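Local atomic coordinates of D-mandelate dehydrogenase (Rhodotorula graminis, PDB entry 2W2K), a protein that probably catalyses the NAD-dependent interconversion of D-mandelate and phenylglyoxylate, as a D-isomer specific 2-hydroxyacid dehydrogenase. Residues Y67-L77 with W93-R102; S80-G88 with T320-L328. All coordinates share one frame; numbering follows the deposited sequence.

Interaction 1 of 2, residues Y67-L77 with W93-R102; sequences YPWNADLISHL and WLDLDALNER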
# COMPACT_ATOMS: atom_id res chain seq x y z
N TYR B 67 30.65 13.78 10.86
CA TYR B 67 30.79 12.34 11.13
C TYR B 67 32.22 11.82 10.78
O TYR B 67 32.87 12.35 9.87
CB TYR B 67 29.78 11.50 10.33
CG TYR B 67 28.28 11.69 10.56
CD1 TYR B 67 27.76 12.46 11.62
CD2 TYR B 67 27.36 11.07 9.70
CE1 TYR B 67 26.34 12.61 11.79
CE2 TYR B 67 25.99 11.20 9.86
CZ TYR B 67 25.48 11.98 10.90
OH TYR B 67 24.11 12.09 11.03
N PRO B 68 32.71 10.79 11.51
CA PRO B 68 32.08 10.13 12.66
C PRO B 68 32.34 10.90 13.96
O PRO B 68 33.35 11.63 14.07
CB PRO B 68 32.80 8.77 12.71
CG PRO B 68 34.21 9.09 12.21
CD PRO B 68 34.01 10.16 11.15
N TRP B 69 31.43 10.72 14.92
CA TRP B 69 31.67 11.11 16.32
C TRP B 69 32.45 9.96 16.99
O TRP B 69 31.91 9.18 17.80
CB TRP B 69 30.33 11.49 17.04
CG TRP B 69 29.86 12.90 16.65
CD1 TRP B 69 29.45 13.33 15.40
CD2 TRP B 69 29.77 14.06 17.51
NE1 TRP B 69 29.12 14.67 15.44
CE2 TRP B 69 29.31 15.14 16.71
CE3 TRP B 69 30.06 14.30 18.86
CZ2 TRP B 69 29.13 16.44 17.23
CZ3 TRP B 69 29.86 15.61 19.38
CH2 TRP B 69 29.41 16.65 18.56
N ASN B 70 33.73 9.85 16.61
CA ASN B 70 34.62 8.82 17.16
C ASN B 70 35.28 9.25 18.49
O ASN B 70 35.10 10.39 18.95
CB ASN B 70 35.68 8.36 16.11
CG ASN B 70 36.58 9.50 15.58
OD1 ASN B 70 36.57 10.63 16.07
ND2 ASN B 70 37.39 9.18 14.57
N ALA B 71 36.05 8.34 19.09
CA ALA B 71 36.81 8.64 20.32
C ALA B 71 37.71 9.88 20.22
O ALA B 71 37.78 10.68 21.19
CB ALA B 71 37.63 7.41 20.75
N ASP B 72 38.43 10.05 19.09
CA ASP B 72 39.34 11.21 18.92
C ASP B 72 38.59 12.56 18.91
O ASP B 72 39.03 13.50 19.56
CB ASP B 72 40.23 11.09 17.66
CG ASP B 72 41.36 12.15 17.64
OD1 ASP B 72 42.20 12.18 18.57
OD2 ASP B 72 41.42 12.97 16.70
N LEU B 73 37.49 12.64 18.15
CA LEU B 73 36.63 13.84 18.15
C LEU B 73 36.09 14.15 19.57
O LEU B 73 36.19 15.30 20.06
CB LEU B 73 35.48 13.66 17.13
CG LEU B 73 34.48 14.82 16.90
CD1 LEU B 73 33.85 14.76 15.54
CD2 LEU B 73 33.38 14.84 17.99
N ILE B 74 35.52 13.13 20.21
CA ILE B 74 34.91 13.24 21.55
C ILE B 74 35.90 13.71 22.64
O ILE B 74 35.52 14.45 23.58
CB ILE B 74 34.19 11.90 21.93
CG1 ILE B 74 32.92 11.72 21.06
CG2 ILE B 74 33.84 11.80 23.41
CD1 ILE B 74 32.29 10.30 21.10
N SER B 75 37.17 13.31 22.50
CA SER B 75 38.23 13.68 23.44
C SER B 75 38.47 15.20 23.53
O SER B 75 39.07 15.69 24.49
CB SER B 75 39.56 12.95 23.13
OG SER B 75 40.28 13.57 22.06
N HIS B 76 38.00 15.95 22.53
CA HIS B 76 38.20 17.42 22.52
C HIS B 76 36.96 18.23 22.90
O HIS B 76 36.99 19.44 22.80
CB HIS B 76 38.73 17.88 21.15
CG HIS B 76 40.04 17.24 20.77
ND1 HIS B 76 41.18 17.40 21.52
CD2 HIS B 76 40.37 16.41 19.75
CE1 HIS B 76 42.17 16.71 20.97
NE2 HIS B 76 41.70 16.10 19.90
N LEU B 77 35.87 17.57 23.30
CA LEU B 77 34.67 18.31 23.74
C LEU B 77 34.91 18.99 25.11
O LEU B 77 35.63 18.44 25.95
CB LEU B 77 33.45 17.38 23.76
CG LEU B 77 32.96 16.80 22.43
CD1 LEU B 77 32.16 15.49 22.65
CD2 LEU B 77 32.11 17.83 21.63
N TRP B 93 26.99 6.38 13.39
CA TRP B 93 28.02 7.44 13.40
C TRP B 93 28.56 7.84 14.80
O TRP B 93 29.52 8.61 14.89
CB TRP B 93 27.50 8.70 12.68
CG TRP B 93 26.14 9.18 13.14
CD1 TRP B 93 24.92 8.85 12.57
CD2 TRP B 93 25.84 10.06 14.23
NE1 TRP B 93 23.91 9.47 13.25
CE2 TRP B 93 24.43 10.22 14.27
CE3 TRP B 93 26.63 10.75 15.18
CZ2 TRP B 93 23.78 11.02 15.23
CZ3 TRP B 93 25.98 11.57 16.14
CH2 TRP B 93 24.56 11.69 16.16
N LEU B 94 27.98 7.29 15.87
CA LEU B 94 28.31 7.71 17.25
C LEU B 94 28.95 6.61 18.12
O LEU B 94 28.40 5.51 18.24
CB LEU B 94 27.06 8.24 17.97
CG LEU B 94 27.17 8.71 19.44
CD1 LEU B 94 27.95 10.00 19.54
CD2 LEU B 94 25.77 8.90 20.05
N ASP B 95 30.09 6.94 18.76
CA ASP B 95 30.72 6.08 19.77
C ASP B 95 30.08 6.41 21.12
O ASP B 95 30.59 7.26 21.89
CB ASP B 95 32.27 6.25 19.78
CG ASP B 95 32.99 5.27 20.72
OD1 ASP B 95 32.36 4.72 21.66
OD2 ASP B 95 34.23 5.07 20.55
N LEU B 96 28.94 5.77 21.40
CA LEU B 96 28.14 6.08 22.60
C LEU B 96 28.86 5.78 23.93
O LEU B 96 28.72 6.54 24.91
CB LEU B 96 26.77 5.37 22.55
CG LEU B 96 25.76 5.63 23.69
CD1 LEU B 96 25.43 7.15 23.87
CD2 LEU B 96 24.48 4.82 23.45
N ASP B 97 29.63 4.70 23.98
CA ASP B 97 30.40 4.43 25.21
C ASP B 97 31.46 5.52 25.52
O ASP B 97 31.65 5.89 26.69
CB ASP B 97 31.02 3.01 25.21
CG ASP B 97 29.95 1.89 25.27
OD1 ASP B 97 28.77 2.13 25.62
OD2 ASP B 97 30.30 0.74 24.95
N ALA B 98 32.12 6.04 24.49
CA ALA B 98 33.10 7.12 24.69
C ALA B 98 32.44 8.42 25.20
O ALA B 98 33.02 9.14 26.02
CB ALA B 98 33.91 7.38 23.43
N LEU B 99 31.25 8.73 24.68
CA LEU B 99 30.47 9.91 25.13
C LEU B 99 30.05 9.79 26.61
O LEU B 99 30.28 10.70 27.40
CB LEU B 99 29.25 10.11 24.21
CG LEU B 99 28.48 11.43 24.36
CD1 LEU B 99 29.31 12.66 23.97
CD2 LEU B 99 27.18 11.40 23.55
N ASN B 100 29.45 8.66 26.97
CA ASN B 100 29.05 8.41 28.37
C ASN B 100 30.23 8.41 29.38
O ASN B 100 30.05 8.82 30.54
CB ASN B 100 28.27 7.08 28.50
CG ASN B 100 26.85 7.12 27.89
OD1 ASN B 100 26.26 8.19 27.62
ND2 ASN B 100 26.31 5.94 27.67
N GLU B 101 31.41 7.96 28.93
CA GLU B 101 32.65 8.00 29.75
C GLU B 101 33.01 9.41 30.20
O GLU B 101 33.55 9.58 31.31
CB GLU B 101 33.83 7.34 29.00
CG GLU B 101 35.22 7.37 29.71
CD GLU B 101 36.32 6.65 28.90
OE1 GLU B 101 36.58 7.04 27.75
OE2 GLU B 101 36.91 5.67 29.42
N ARG B 102 32.67 10.42 29.39
CA ARG B 102 32.88 11.84 29.72
C ARG B 102 31.76 12.45 30.57
O ARG B 102 31.73 13.67 30.81
CB ARG B 102 33.07 12.69 28.44
CG ARG B 102 34.37 12.45 27.70
CD ARG B 102 34.55 13.42 26.53
NE ARG B 102 35.11 14.74 26.88
CZ ARG B 102 36.39 14.99 27.18
NH1 ARG B 102 37.30 14.01 27.23
NH2 ARG B 102 36.75 16.24 27.46
O HOH W 1 35.16 5.50 18.13
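Trp69 and Leu94 form a single backbone bridge: Trp69 N donates to Trp93 O at 2.8 Å, and Asp95 N returns a bond of 3.0 Å to Trp69 O. The bridge joins the lead-ins of helices 71-74 and 96-101, two connections on one face of the parallel sheet of a flavodoxin-like domain.

At one end of it Tyr67, Trp69 and Trp93 build an aromatic cluster. With chi1 at 50°, Trp93 carries its CG between backbone N and carbonyl carbon, which lays the indole flat against one face of the Tyr67 ring. The phenol and the five-membered ring make an offset stack, centroids 4.0 Å apart and planes only 4° from parallel, while Trp93 CB sits over the phenol face in a CH-pi contact. The benzo edge of Trp93, through CE3 and CZ3, meets the face of the Trp69 pyrrole ring with planes at 67°. Trp69 NE1 is hydrogen-bonded to Ser66 and Tyr67 OH to Lys57, so polar bonds help hold both rings. With an alanine here instead of Tyr67, the Trp93 five-membered ring would probably lose its stacking partner and Lys57 its phenol mate.

Beyond the bridge, Asp95 serves both helix starts. Its OD1 caps its own helix by accepting from Ala98 N, met from above the carboxylate plane, while OD2 takes a 2.6 Å bond from a water that in turn accepts from Ala71 N. Ile74 then reaches across, its CD1 lying 3.6 Å from Asp95 O and also touching Ala98 CB. Its CG2 packs on Arg102 CD, 3.6 Å away. The guanidinium of Arg102 lies with one face over Ile74 O and Ser75 O, and its NH2 gives Leu77 O a weak hydrogen bond of 2.9 Å.

Interaction 2 of 2, residues S80-G88 with T320-L328; sequences SLKVFAAAG and TMTNIDRFL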
# COMPACT_ATOMS: atom_id res chain seq x y z
N SER B 80 32.44 21.04 30.40
CA SER B 80 31.12 21.65 30.72
C SER B 80 29.91 20.92 30.07
O SER B 80 28.74 21.10 30.50
CB SER B 80 31.11 23.12 30.24
OG SER B 80 31.35 23.22 28.83
N LEU B 81 30.19 20.09 29.07
CA LEU B 81 29.09 19.43 28.30
C LEU B 81 28.31 18.42 29.16
O LEU B 81 28.92 17.54 29.80
CB LEU B 81 29.62 18.79 26.99
CG LEU B 81 28.66 17.98 26.10
CD1 LEU B 81 27.57 18.87 25.44
CD2 LEU B 81 29.48 17.26 25.00
N LYS B 82 26.99 18.56 29.20
CA LYS B 82 26.08 17.67 29.98
C LYS B 82 25.14 16.77 29.14
O LYS B 82 24.76 15.68 29.61
CB LYS B 82 25.25 18.48 31.02
CG LYS B 82 26.10 19.00 32.23
CD LYS B 82 25.24 19.77 33.29
CE LYS B 82 26.07 19.95 34.57
NZ LYS B 82 25.34 20.73 35.63
N VAL B 83 24.75 17.19 27.93
CA VAL B 83 23.71 16.46 27.18
C VAL B 83 23.76 16.72 25.66
O VAL B 83 24.05 17.84 25.24
CB VAL B 83 22.23 16.77 27.76
CG1 VAL B 83 21.89 18.27 27.71
CG2 VAL B 83 21.12 15.95 27.05
N PHE B 84 23.43 15.68 24.88
CA PHE B 84 23.36 15.72 23.39
C PHE B 84 22.01 15.07 23.00
O PHE B 84 21.79 13.89 23.33
CB PHE B 84 24.56 14.89 22.85
CG PHE B 84 24.76 14.90 21.32
CD1 PHE B 84 23.81 15.43 20.41
CD2 PHE B 84 25.91 14.29 20.80
CE1 PHE B 84 24.04 15.38 18.99
CE2 PHE B 84 26.16 14.24 19.39
CZ PHE B 84 25.23 14.79 18.49
N ALA B 85 21.10 15.83 22.35
CA ALA B 85 19.83 15.28 21.83
C ALA B 85 19.81 15.32 20.30
O ALA B 85 20.08 16.37 19.70
CB ALA B 85 18.60 16.07 22.42
N ALA B 86 19.43 14.19 19.66
CA ALA B 86 19.48 14.07 18.18
C ALA B 86 18.21 13.47 17.59
O ALA B 86 17.60 12.59 18.21
CB ALA B 86 20.69 13.23 17.74
N ALA B 87 17.84 13.94 16.39
CA ALA B 87 16.78 13.34 15.57
C ALA B 87 17.09 11.88 15.18
O ALA B 87 18.26 11.52 15.04
CB ALA B 87 16.56 14.18 14.30
N GLY B 88 16.04 11.06 15.01
CA GLY B 88 16.17 9.68 14.50
C GLY B 88 16.43 8.65 15.59
O GLY B 88 16.36 8.97 16.78
N THR B 320 13.74 16.78 20.60
CA THR B 320 15.10 17.35 20.82
C THR B 320 15.08 18.60 21.72
O THR B 320 15.85 18.68 22.69
CB THR B 320 15.87 17.63 19.50
OG1 THR B 320 15.10 18.48 18.63
CG2 THR B 320 16.24 16.28 18.77
N MET B 321 14.20 19.55 21.40
CA MET B 321 14.10 20.81 22.18
C MET B 321 13.61 20.56 23.61
O MET B 321 14.20 21.08 24.57
CB MET B 321 13.19 21.83 21.47
CG MET B 321 13.74 22.40 20.14
SD MET B 321 12.74 23.79 19.49
CE MET B 321 12.07 23.09 17.99
N THR B 322 12.54 19.76 23.76
CA THR B 322 11.97 19.43 25.08
C THR B 322 12.92 18.65 25.98
O THR B 322 13.00 18.92 27.19
CB THR B 322 10.57 18.68 24.93
OG1 THR B 322 9.66 19.50 24.17
CG2 THR B 322 9.95 18.37 26.29
N ASN B 323 13.64 17.67 25.41
CA ASN B 323 14.66 16.93 26.16
C ASN B 323 15.69 17.85 26.84
O ASN B 323 15.98 17.73 28.06
CB ASN B 323 15.35 15.90 25.26
CG ASN B 323 14.63 14.53 25.21
OD1 ASN B 323 14.50 13.91 24.13
ND2 ASN B 323 14.17 14.06 26.35
N ILE B 324 16.25 18.78 26.07
CA ILE B 324 17.30 19.70 26.59
C ILE B 324 16.73 20.70 27.64
O ILE B 324 17.37 20.96 28.69
CB ILE B 324 18.05 20.39 25.41
CG1 ILE B 324 18.89 19.36 24.61
CG2 ILE B 324 18.97 21.52 25.91
CD1 ILE B 324 19.37 19.88 23.24
N ASP B 325 15.53 21.20 27.40
CA ASP B 325 14.83 22.11 28.35
C ASP B 325 14.59 21.42 29.70
O ASP B 325 14.98 21.95 30.76
CB ASP B 325 13.50 22.59 27.73
CG ASP B 325 12.86 23.77 28.49
OD1 ASP B 325 13.13 24.02 29.68
OD2 ASP B 325 12.05 24.48 27.86
N ARG B 326 13.95 20.24 29.65
CA ARG B 326 13.76 19.39 30.85
C ARG B 326 15.07 19.17 31.64
O ARG B 326 15.12 19.43 32.84
CB ARG B 326 13.16 18.03 30.50
CG ARG B 326 11.68 18.09 30.09
CD ARG B 326 11.16 16.73 29.55
NE ARG B 326 11.25 15.64 30.53
CZ ARG B 326 10.27 15.25 31.36
NH1 ARG B 326 9.09 15.86 31.37
NH2 ARG B 326 10.49 14.23 32.19
N PHE B 327 16.12 18.70 30.95
CA PHE B 327 17.37 18.24 31.58
C PHE B 327 18.28 19.37 32.11
O PHE B 327 18.94 19.19 33.14
CB PHE B 327 18.14 17.33 30.59
CG PHE B 327 19.17 16.43 31.24
CD1 PHE B 327 18.79 15.26 31.90
CD2 PHE B 327 20.53 16.75 31.17
CE1 PHE B 327 19.73 14.42 32.49
CE2 PHE B 327 21.50 15.90 31.76
CZ PHE B 327 21.10 14.74 32.42
N LEU B 328 18.29 20.52 31.44
CA LEU B 328 19.13 21.67 31.90
C LEU B 328 18.42 22.72 32.76
O LEU B 328 19.08 23.40 33.57
CB LEU B 328 19.80 22.38 30.70
CG LEU B 328 20.86 21.61 29.90
CD1 LEU B 328 21.53 22.54 28.88
CD2 LEU B 328 21.91 20.95 30.82
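Val83 and Phe327 pass alongside one another, pointing opposite ways, with Val83 CB 3.8 Å from Phe327 CD2. The same valine sends CG1 to the CD2 methyl of Leu328 at 4.1 Å, aided by a first torsion (chi1 59°) that sets CG1 between its backbone N and carbonyl carbon. Two residues along the strand, the Ala85 methyl reaches the helix itself, 3.8 Å from Thr320 O, and also meets CG1 and CD1 of Ile324. Thr320 CG2 in turn lies against the backbone at Ala86 C, 3.6 Å away, while its OG1 bonds back to Phe316 O. No hydrogen bond joins the two segments; apolar contact carries the meeting.

Around this first shell, strands 54-57 and 105-107 flank strand 83-86 and fix it by backbone bonds, such as those of Val83 with Ile55 and Phe84 with Ala107. Helix 17-26 lies beside helix 310-330, with Phe23 against Ile324.

The axes of strand 83-86 and of the helical segment 320-328 come within 8.0 Å and run nearly antiparallel, at 162°. Such a late helix returning to cover the sheet of the flavodoxin-like catalytic domain is characteristic of D-isomer specific 2-hydroxyacid dehydrogenases.

From the N terminus, the chain passes through 67-77, then 80-88, then 93-102, and reaches 320-328 only after the whole seven-stranded NAD-binding sheet. Interaction 1 closes a short loop of 15 intervening residues that holds strand 83-86; interaction 2 starts on that strand and closes a loop of 231, so the two cross. Together they cover the strand from both sides: helices 71-74 and 96-101 on the face bearing Phe84, and helix 310-330 on the face bearing Val83 and Ala85. Phe84 joins them directly, its CZ 3.9 Å from Trp93 CH2. Short-range connections and the distant helix 310-330 are thus tied to opposite faces of one sheet in the catalytic domain.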